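Local coordinates for protein lectin 2 (Agrocybe aegerita, PDB 4TQJ) that probably recognises glycans ending in a non-reducing N-acetylglucosamine, as a fungal lectin built as a beta-propeller, at residues 20-25 with 61-66; 28-33 with 380-385; 45-48 with 53-56; 85-88 with 92-95. The protein carries 1 engineered substitution. One frame throughout, in Å; residues are numbered along the deposited sequence.

Contact 1 (20-25 with 61-66)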
# COMPACT_ATOMS: atom_id res chain seq x y z
N ASP A 20 7.11 -5.58 1.86
CA ASP A 20 7.39 -6.14 0.54
C ASP A 20 8.83 -6.65 0.44
O ASP A 20 9.69 -6.24 1.20
CB ASP A 20 7.17 -5.08 -0.55
CG ASP A 20 5.82 -4.41 -0.45
OD1 ASP A 20 4.80 -5.08 -0.71
OD2 ASP A 20 5.77 -3.21 -0.09
N ILE A 21 9.10 -7.53 -0.52
CA ILE A 21 10.46 -8.01 -0.77
C ILE A 21 11.06 -7.20 -1.89
O ILE A 21 10.43 -7.03 -2.93
CB ILE A 21 10.48 -9.47 -1.25
CG1 ILE A 21 9.82 -10.38 -0.22
CG2 ILE A 21 11.92 -9.92 -1.52
CD1 ILE A 21 9.61 -11.77 -0.74
N VAL A 22 12.26 -6.68 -1.68
CA VAL A 22 12.98 -6.02 -2.76
C VAL A 22 14.31 -6.73 -2.92
O VAL A 22 15.11 -6.79 -1.98
CB VAL A 22 13.16 -4.51 -2.50
CG1 VAL A 22 14.08 -3.88 -3.53
CG2 VAL A 22 11.79 -3.82 -2.48
N GLY A 23 14.52 -7.31 -4.09
CA GLY A 23 15.74 -8.03 -4.36
C GLY A 23 16.56 -7.37 -5.46
O GLY A 23 16.04 -7.08 -6.54
N PHE A 24 17.83 -7.12 -5.18
CA PHE A 24 18.75 -6.75 -6.24
C PHE A 24 19.37 -8.04 -6.76
O PHE A 24 20.39 -8.49 -6.26
CB PHE A 24 19.82 -5.79 -5.74
CG PHE A 24 19.27 -4.46 -5.33
CD1 PHE A 24 19.23 -3.40 -6.23
CD2 PHE A 24 18.77 -4.27 -4.05
CE1 PHE A 24 18.71 -2.16 -5.86
CE2 PHE A 24 18.25 -3.05 -3.67
CZ PHE A 24 18.22 -1.99 -4.57
N GLY A 25 18.71 -8.65 -7.73
CA GLY A 25 19.12 -9.95 -8.24
C GLY A 25 20.24 -9.80 -9.26
O GLY A 25 20.75 -8.70 -9.47
N ARG A 61 23.16 -0.44 -2.36
CA ARG A 61 21.84 -0.46 -3.00
C ARG A 61 20.69 -0.52 -1.99
O ARG A 61 20.61 -1.46 -1.19
CB ARG A 61 21.77 -1.62 -3.99
CG ARG A 61 22.55 -1.36 -5.28
CD ARG A 61 22.77 -2.64 -6.08
NE ARG A 61 23.81 -3.48 -5.49
CZ ARG A 61 24.17 -4.67 -5.97
NH1 ARG A 61 23.57 -5.15 -7.05
NH2 ARG A 61 25.12 -5.38 -5.36
N LEU A 62 19.82 0.49 -2.03
CA LEU A 62 18.80 0.68 -1.01
C LEU A 62 17.43 1.05 -1.60
O LEU A 62 17.29 1.15 -2.81
CB LEU A 62 19.24 1.76 -0.02
CG LEU A 62 20.58 1.54 0.72
CD1 LEU A 62 21.03 2.81 1.41
CD2 LEU A 62 20.50 0.38 1.71
N ILE A 63 16.44 1.23 -0.72
CA ILE A 63 15.12 1.73 -1.09
C ILE A 63 14.78 2.88 -0.17
O ILE A 63 14.92 2.77 1.05
CB ILE A 63 14.02 0.67 -0.89
CG1 ILE A 63 14.28 -0.55 -1.77
CG2 ILE A 63 12.65 1.27 -1.22
CD1 ILE A 63 13.60 -0.44 -3.12
N ALA A 64 14.37 4.01 -0.74
CA ALA A 64 13.88 5.12 0.08
C ALA A 64 12.98 6.04 -0.72
O ALA A 64 13.02 6.04 -1.95
CB ALA A 64 15.05 5.90 0.69
N ASP A 65 12.17 6.82 -0.03
CA ASP A 65 11.31 7.78 -0.70
C ASP A 65 12.12 9.04 -0.95
O ASP A 65 12.29 9.87 -0.05
CB ASP A 65 10.05 8.08 0.12
CG ASP A 65 9.10 9.03 -0.61
OD1 ASP A 65 9.39 9.37 -1.76
OD2 ASP A 65 8.06 9.42 -0.03
N THR A 66 12.62 9.18 -2.17
CA THR A 66 13.42 10.34 -2.54
C THR A 66 12.61 11.47 -3.16
O THR A 66 13.16 12.52 -3.47
CB THR A 66 14.53 9.96 -3.53
OG1 THR A 66 13.94 9.59 -4.78
CG2 THR A 66 15.36 8.79 -3.00
O HOH W 1 23.10 -8.02 -8.04
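Val-22 and Ile-63 meet tip to tip. CG1 of Val-22 sits 3.5 Å from CD1 of Ile-63, closer than ordinary van der Waals contact for two carbons, and CG2 of Val-22 lies near the same methyl. Placed anti to the backbone N (chi1 172°), CG1 is the valine branch that comes nearest.

The second apolar contact is a CH-pi interaction. Arg-61 and Phe-24 slide past each other in opposite directions, and CB of Arg-61 stands 3.5 Å from the centroid of the Phe-24 ring, over the middle of one face. Further along the arginine, CD passes 3.6 Å from CD1 of the same ring. At the ring edge, in its plane, O of Leu-62 lies 3.7 Å from CZ of Phe-24.

These layers join two blades of the beta-propeller. Strand 20-25 stands next to the C-terminal strand 395-399 in one blade, while strand 60-64 is the inner edge strand of the next; the two short segments run roughly antiparallel, at 151°, too far apart to form a common sheet, so side chains do the joining. Ile-74 of the second blade adds to the packing on both Phe-24 and Ile-63.

On the polar side, a bend at chi3 turns the guanidinium of Arg-61 so that NH1 can donate to O of Phe-47 and, at 3.1 Å, to a water that may donate to O of Gly-25. The backbone O of Arg-61 takes a hydrogen bond from NE1 of Trp-397.

Contact 2 (28-33 with 380-385)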
# COMPACT_ATOMS: atom_id res chain seq x y z
N GLY A 28 18.83 -7.74 -12.35
CA GLY A 28 18.13 -6.50 -12.08
C GLY A 28 17.30 -6.57 -10.82
O GLY A 28 17.32 -7.57 -10.11
N VAL A 29 16.57 -5.50 -10.57
CA VAL A 29 15.76 -5.37 -9.36
C VAL A 29 14.47 -6.18 -9.48
O VAL A 29 13.66 -5.95 -10.38
CB VAL A 29 15.42 -3.89 -9.13
CG1 VAL A 29 14.69 -3.70 -7.79
CG2 VAL A 29 16.68 -3.05 -9.18
N VAL A 30 14.30 -7.13 -8.58
CA VAL A 30 13.10 -7.96 -8.56
C VAL A 30 12.22 -7.56 -7.39
O VAL A 30 12.67 -7.55 -6.25
CB VAL A 30 13.47 -9.44 -8.42
CG1 VAL A 30 12.23 -10.29 -8.59
CG2 VAL A 30 14.53 -9.81 -9.45
N ILE A 31 10.98 -7.18 -7.67
CA ILE A 31 10.05 -6.79 -6.62
C ILE A 31 9.11 -7.94 -6.31
O ILE A 31 8.48 -8.50 -7.21
CB ILE A 31 9.20 -5.56 -7.02
CG1 ILE A 31 10.10 -4.39 -7.40
CG2 ILE A 31 8.28 -5.16 -5.87
CD1 ILE A 31 10.99 -3.88 -6.26
N GLY A 32 9.02 -8.28 -5.03
CA GLY A 32 8.03 -9.23 -4.55
C GLY A 32 7.00 -8.51 -3.70
O GLY A 32 7.05 -8.55 -2.47
N ARG A 33 6.04 -7.86 -4.36
CA ARG A 33 5.01 -7.11 -3.63
C ARG A 33 4.13 -8.03 -2.76
O ARG A 33 3.49 -8.95 -3.27
CB ARG A 33 4.16 -6.29 -4.60
CG ARG A 33 3.54 -5.03 -3.98
CD ARG A 33 2.23 -5.33 -3.25
NE ARG A 33 1.47 -4.10 -3.00
CZ ARG A 33 0.26 -4.07 -2.45
NH1 ARG A 33 -0.34 -5.20 -2.08
NH2 ARG A 33 -0.36 -2.91 -2.27
N ASN A 380 8.92 -20.44 -4.36
CA ASN A 380 10.26 -20.91 -4.71
C ASN A 380 11.19 -19.74 -4.97
O ASN A 380 12.41 -19.87 -4.88
CB ASN A 380 10.24 -21.80 -5.96
CG ASN A 380 9.63 -23.16 -5.71
OD1 ASN A 380 9.78 -23.73 -4.63
ND2 ASN A 380 8.94 -23.69 -6.71
N ASP A 381 10.62 -18.59 -5.29
CA ASP A 381 11.40 -17.41 -5.64
C ASP A 381 12.12 -16.81 -4.42
O ASP A 381 11.69 -17.00 -3.28
CB ASP A 381 10.49 -16.36 -6.29
CG ASP A 381 9.69 -16.92 -7.47
OD1 ASP A 381 10.28 -17.58 -8.35
OD2 ASP A 381 8.46 -16.70 -7.51
N PHE A 382 13.21 -16.11 -4.69
CA PHE A 382 14.07 -15.46 -3.69
C PHE A 382 14.96 -16.40 -2.88
O PHE A 382 15.89 -15.94 -2.22
CB PHE A 382 13.28 -14.51 -2.76
CG PHE A 382 12.58 -13.41 -3.50
CD1 PHE A 382 13.29 -12.36 -4.04
CD2 PHE A 382 11.21 -13.44 -3.66
CE1 PHE A 382 12.65 -11.35 -4.72
CE2 PHE A 382 10.56 -12.43 -4.34
CZ PHE A 382 11.28 -11.39 -4.87
N SER A 383 14.69 -17.69 -2.96
CA SER A 383 15.54 -18.69 -2.30
C SER A 383 16.95 -18.72 -2.91
O SER A 383 17.15 -18.31 -4.05
CB SER A 383 14.92 -20.08 -2.37
OG SER A 383 14.86 -20.52 -3.72
N PHE A 384 17.91 -19.20 -2.13
CA PHE A 384 19.30 -19.29 -2.58
C PHE A 384 19.42 -19.96 -3.94
O PHE A 384 20.14 -19.48 -4.82
CB PHE A 384 20.14 -20.03 -1.53
CG PHE A 384 21.57 -20.22 -1.94
CD1 PHE A 384 22.43 -19.14 -2.03
CD2 PHE A 384 22.06 -21.48 -2.22
CE1 PHE A 384 23.76 -19.31 -2.41
CE2 PHE A 384 23.38 -21.66 -2.59
CZ PHE A 384 24.23 -20.58 -2.69
N SER A 385 18.70 -21.07 -4.12
CA SER A 385 18.61 -21.72 -5.43
C SER A 385 19.98 -21.86 -6.08
O SER A 385 20.21 -21.35 -7.18
CB SER A 385 17.69 -20.93 -6.35
OG SER A 385 16.35 -21.01 -5.91
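Phe-382 reaches across to Val-30 and Gly-32 with the far end of its ring. The residue occupies the third position of a type II beta turn, Asn-380 to Ser-383, with a positive phi of 74°. Its CB leaves the backbone neither toward nor away from strand 28-32, but CG, anti to the carbonyl carbon (chi1 -59°), carries the ring over to that strand. Along one side, CE1 passes 4.0 Å from CG1 of Val-30. Along the other, CE2 lies 4.1 Å from CA of Gly-32. At the tip, CZ comes within 3.8 Å of N of Gly-32, and C of Ile-31 lies near the ring plane at the edge. With no side chain on Gly-32, the ring can settle this close to the strand backbone.

Within the turn, OG of Ser-383 donates to O of Asn-380 at 2.8 Å, linking its two ends. Ile-21 of the adjoining strand and the ring of Trp-389 pack on Phe-382. The loop after strand 376-379, the outer strand of one propeller blade, is thereby joined to the blade that holds strands 20-25 and 28-32.

Across the two segments the contact is van der Waals packing, the far end of one ring against a valine methyl and backbone round Gly-32, so it rests on fit and burial, while hydrogen bonds, including those of Asp-381 to Thr-361 and Thr-379, hold the turn.

Contact 3 (45-48 with 53-56)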
# COMPACT_ATOMS: atom_id res chain seq x y z
N LYS A 45 16.01 -3.20 -15.14
CA LYS A 45 17.18 -3.92 -15.64
C LYS A 45 18.44 -3.12 -15.39
O LYS A 45 19.06 -2.59 -16.31
CB LYS A 45 17.03 -4.23 -17.13
CG LYS A 45 16.00 -5.32 -17.43
CD LYS A 45 15.75 -5.48 -18.92
CE LYS A 45 14.93 -6.73 -19.22
NZ LYS A 45 13.65 -6.78 -18.45
N ASN A 46 18.81 -3.03 -14.12
CA ASN A 46 19.97 -2.28 -13.70
C ASN A 46 20.20 -2.55 -12.21
O ASN A 46 19.50 -3.37 -11.63
CB ASN A 46 19.74 -0.79 -13.98
CG ASN A 46 21.04 -0.04 -14.27
OD1 ASN A 46 22.05 -0.24 -13.60
ND2 ASN A 46 21.02 0.82 -15.29
N PHE A 47 21.18 -1.89 -11.60
CA PHE A 47 21.47 -2.11 -10.19
C PHE A 47 21.82 -3.56 -9.87
O PHE A 47 21.54 -4.04 -8.78
CB PHE A 47 20.27 -1.71 -9.34
CG PHE A 47 19.89 -0.27 -9.47
CD1 PHE A 47 20.66 0.72 -8.86
CD2 PHE A 47 18.76 0.11 -10.18
CE1 PHE A 47 20.30 2.06 -8.97
CE2 PHE A 47 18.41 1.44 -10.29
CZ PHE A 47 19.18 2.42 -9.69
N ALA A 48 22.43 -4.26 -10.82
CA ALA A 48 22.61 -5.70 -10.69
C ALA A 48 24.00 -6.19 -11.10
O ALA A 48 24.72 -5.52 -11.84
CB ALA A 48 21.53 -6.42 -11.51
N GLY A 53 26.82 -3.54 -13.98
CA GLY A 53 28.09 -3.82 -13.34
C GLY A 53 28.14 -3.52 -11.85
O GLY A 53 29.18 -3.11 -11.34
N TRP A 54 27.04 -3.74 -11.14
CA TRP A 54 26.96 -3.41 -9.72
C TRP A 54 27.54 -4.51 -8.84
O TRP A 54 27.32 -5.70 -9.07
CB TRP A 54 25.51 -3.12 -9.31
CG TRP A 54 24.99 -1.83 -9.90
CD1 TRP A 54 24.59 -1.63 -11.19
CD2 TRP A 54 24.82 -0.58 -9.23
NE1 TRP A 54 24.18 -0.32 -11.36
CE2 TRP A 54 24.32 0.34 -10.17
CE3 TRP A 54 25.04 -0.15 -7.91
CZ2 TRP A 54 24.04 1.67 -9.85
CZ3 TRP A 54 24.76 1.17 -7.59
CH2 TRP A 54 24.27 2.06 -8.55
N LEU A 55 28.30 -4.10 -7.83
CA LEU A 55 29.02 -5.04 -6.98
C LEU A 55 28.78 -4.76 -5.49
O LEU A 55 28.76 -3.60 -5.06
CB LEU A 55 30.52 -4.95 -7.27
CG LEU A 55 30.89 -5.36 -8.70
CD1 LEU A 55 32.32 -4.95 -9.05
CD2 LEU A 55 30.70 -6.84 -8.86
N THR A 56 28.61 -5.82 -4.72
CA THR A 56 28.45 -5.67 -3.28
C THR A 56 29.73 -5.14 -2.65
O THR A 56 29.70 -4.55 -1.57
CB THR A 56 28.05 -6.99 -2.60
OG1 THR A 56 29.09 -7.95 -2.79
CG2 THR A 56 26.74 -7.53 -3.17
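Trp-54 lays one face of its indole over the backbone of Phe-47. CA of Phe-47 is 3.4 Å from the centroid of the five-membered ring, close to its normal, a CH-pi contact made by main chain rather than by a side chain. Beyond it the two aromatic side chains lie side by side and point the same way, with CD1 of Phe-47 3.6 Å from CZ2 of Trp-54. Their planes are inclined at 42°, an oblique pairing that is neither a stack nor T-shaped.

Asn-46 comes in steeply to the indole, its amide plane 77° from the ring. NE1 of Trp-54 donates to OD1 of Asn-46 at 3.1 Å; the bond is bent at the hydrogen (136°), and the oxygen lies out of the indole plane. The same OD1 takes N of Phe-47 at 2.7 Å, in the carbonyl plane on a lone pair. With CG anti to the backbone N, the amide folds over the start of the next residue and can serve both donors.

Phe-47 and Ala-48 form a G1 beta bulge in the loop between strands 41-44 and 60-64, the link from one propeller blade to the next. N of Trp-54 closes this loop on O of Ala-48, 3.0 Å away. His-59 meets the tryptophan ring edge-to-face, and Pro-97 packs on Asn-46 and Phe-47.

One amide oxygen thus satisfies both a buried indole N-H and a backbone N-H, which helps hold the indole's rotation above the bulge, with CA of Phe-47 against one face.

Contact 4 (85-88 with 92-95)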
# COMPACT_ATOMS: atom_id res chain seq x y z
N SER A 85 15.89 5.21 -9.37
CA SER A 85 14.76 4.79 -10.19
C SER A 85 13.46 5.09 -9.46
O SER A 85 13.09 4.41 -8.51
CB SER A 85 14.83 3.29 -10.53
OG SER A 85 15.71 3.05 -11.62
N VAL A 86 12.76 6.11 -9.94
CA VAL A 86 11.56 6.56 -9.27
C VAL A 86 10.39 5.58 -9.40
O VAL A 86 10.05 5.14 -10.49
CB VAL A 86 11.16 7.97 -9.77
CG1 VAL A 86 9.81 8.39 -9.20
CG2 VAL A 86 12.26 8.97 -9.41
N ASN A 87 9.81 5.21 -8.26
CA ASN A 87 8.57 4.44 -8.20
C ASN A 87 7.38 5.31 -8.63
O ASN A 87 6.97 6.20 -7.88
CB ASN A 87 8.38 3.94 -6.77
CG ASN A 87 7.11 3.12 -6.57
OD1 ASN A 87 6.17 3.15 -7.37
ND2 ASN A 87 7.08 2.40 -5.46
N ASN A 88 6.83 5.08 -9.81
CA ASN A 88 5.78 5.95 -10.35
C ASN A 88 4.45 5.85 -9.59
O ASN A 88 3.45 6.44 -10.00
CB ASN A 88 5.55 5.70 -11.84
CG ASN A 88 4.46 4.67 -12.11
OD1 ASN A 88 4.38 3.64 -11.43
ND2 ASN A 88 3.60 4.94 -13.10
N THR A 92 5.22 0.71 -11.15
CA THR A 92 6.20 0.92 -12.22
C THR A 92 7.40 1.71 -11.71
O THR A 92 7.23 2.73 -11.04
CB THR A 92 5.58 1.69 -13.40
OG1 THR A 92 4.44 0.98 -13.91
CG2 THR A 92 6.60 1.89 -14.51
N PHE A 93 8.61 1.25 -12.05
CA PHE A 93 9.84 1.92 -11.64
C PHE A 93 10.62 2.41 -12.85
O PHE A 93 10.81 1.67 -13.81
CB PHE A 93 10.72 0.98 -10.82
CG PHE A 93 10.14 0.63 -9.47
CD1 PHE A 93 10.59 1.28 -8.33
CD2 PHE A 93 9.16 -0.34 -9.35
CE1 PHE A 93 10.06 0.97 -7.09
CE2 PHE A 93 8.63 -0.65 -8.11
CZ PHE A 93 9.08 0.01 -6.98
N ALA A 94 11.08 3.66 -12.80
CA ALA A 94 11.80 4.25 -13.92
C ALA A 94 13.03 3.44 -14.30
O ALA A 94 13.82 3.06 -13.44
CB ALA A 94 12.19 5.70 -13.62
N ASP A 95 13.18 3.19 -15.59
CA ASP A 95 14.31 2.42 -16.11
C ASP A 95 14.57 2.91 -17.53
O ASP A 95 13.70 2.81 -18.39
CB ASP A 95 13.97 0.92 -16.10
CG ASP A 95 15.08 0.06 -16.69
OD1 ASP A 95 16.22 0.56 -16.81
OD2 ASP A 95 14.82 -1.13 -17.01
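The hairpin between the third and fourth strands of the blade spanning 60-101 brings Ser-85 to Asn-88 back against Thr-92 to Asp-95. N of Ala-94 donates to O of Val-86 at 2.9 Å, and N of Asn-88 to O of Thr-92 at 2.7 Å. Between these bonds Asn-87 and Phe-93 form a single beta bridge, a non-hydrogen-bonded antiparallel pair with CA atoms 4.4 Å apart. CA of Phe-93 adds a CA-H...O contact of 3.4 Å to O of Val-86.

The hairpin's Asn-Asn-Gly start and Thr-Phe return recur in other blades of this propeller, and in this blade the phenylalanine is buried. CE1 of Phe-93 comes 3.4 Å from CB of Asn-87, with the amide inclined 40° to the ring. Asn-87, its CG anti to the backbone N (chi1 180°), puts OD1 over the rim of the ring face, where N of Gly-89 bonds to it, while ND2 donates to O of Gly-72. Toward the strand end, OG of Ser-85 donates 2.6 Å to O of Ala-94, nearly in line with the carbonyl. Phe-93 also packs on Ala-43 and Val-44 of the preceding blade.

From the N terminus, strand 20-25 opens contact 1 and its hairpin partner 28-33 opens contact 2 before contact 1 has closed, so the two cross. Contact 3 lies wholly within the loop that 61-66 then closes, and Arg-61 ties it to contact 1 by bonding to Phe-47. Contact 4 follows in series in the next blade, reached from contact 3 through Asp-95, whose OD2 accepts from N of Lys-45. Contact 2 closes last, at 380-385, and encloses both small loops, 45-56 and 85-95. Contact 1 joins the first blade to the second, contact 3 shapes the link between them, contact 4 closes a hairpin of the second, and contact 2 joins the first blade to the last.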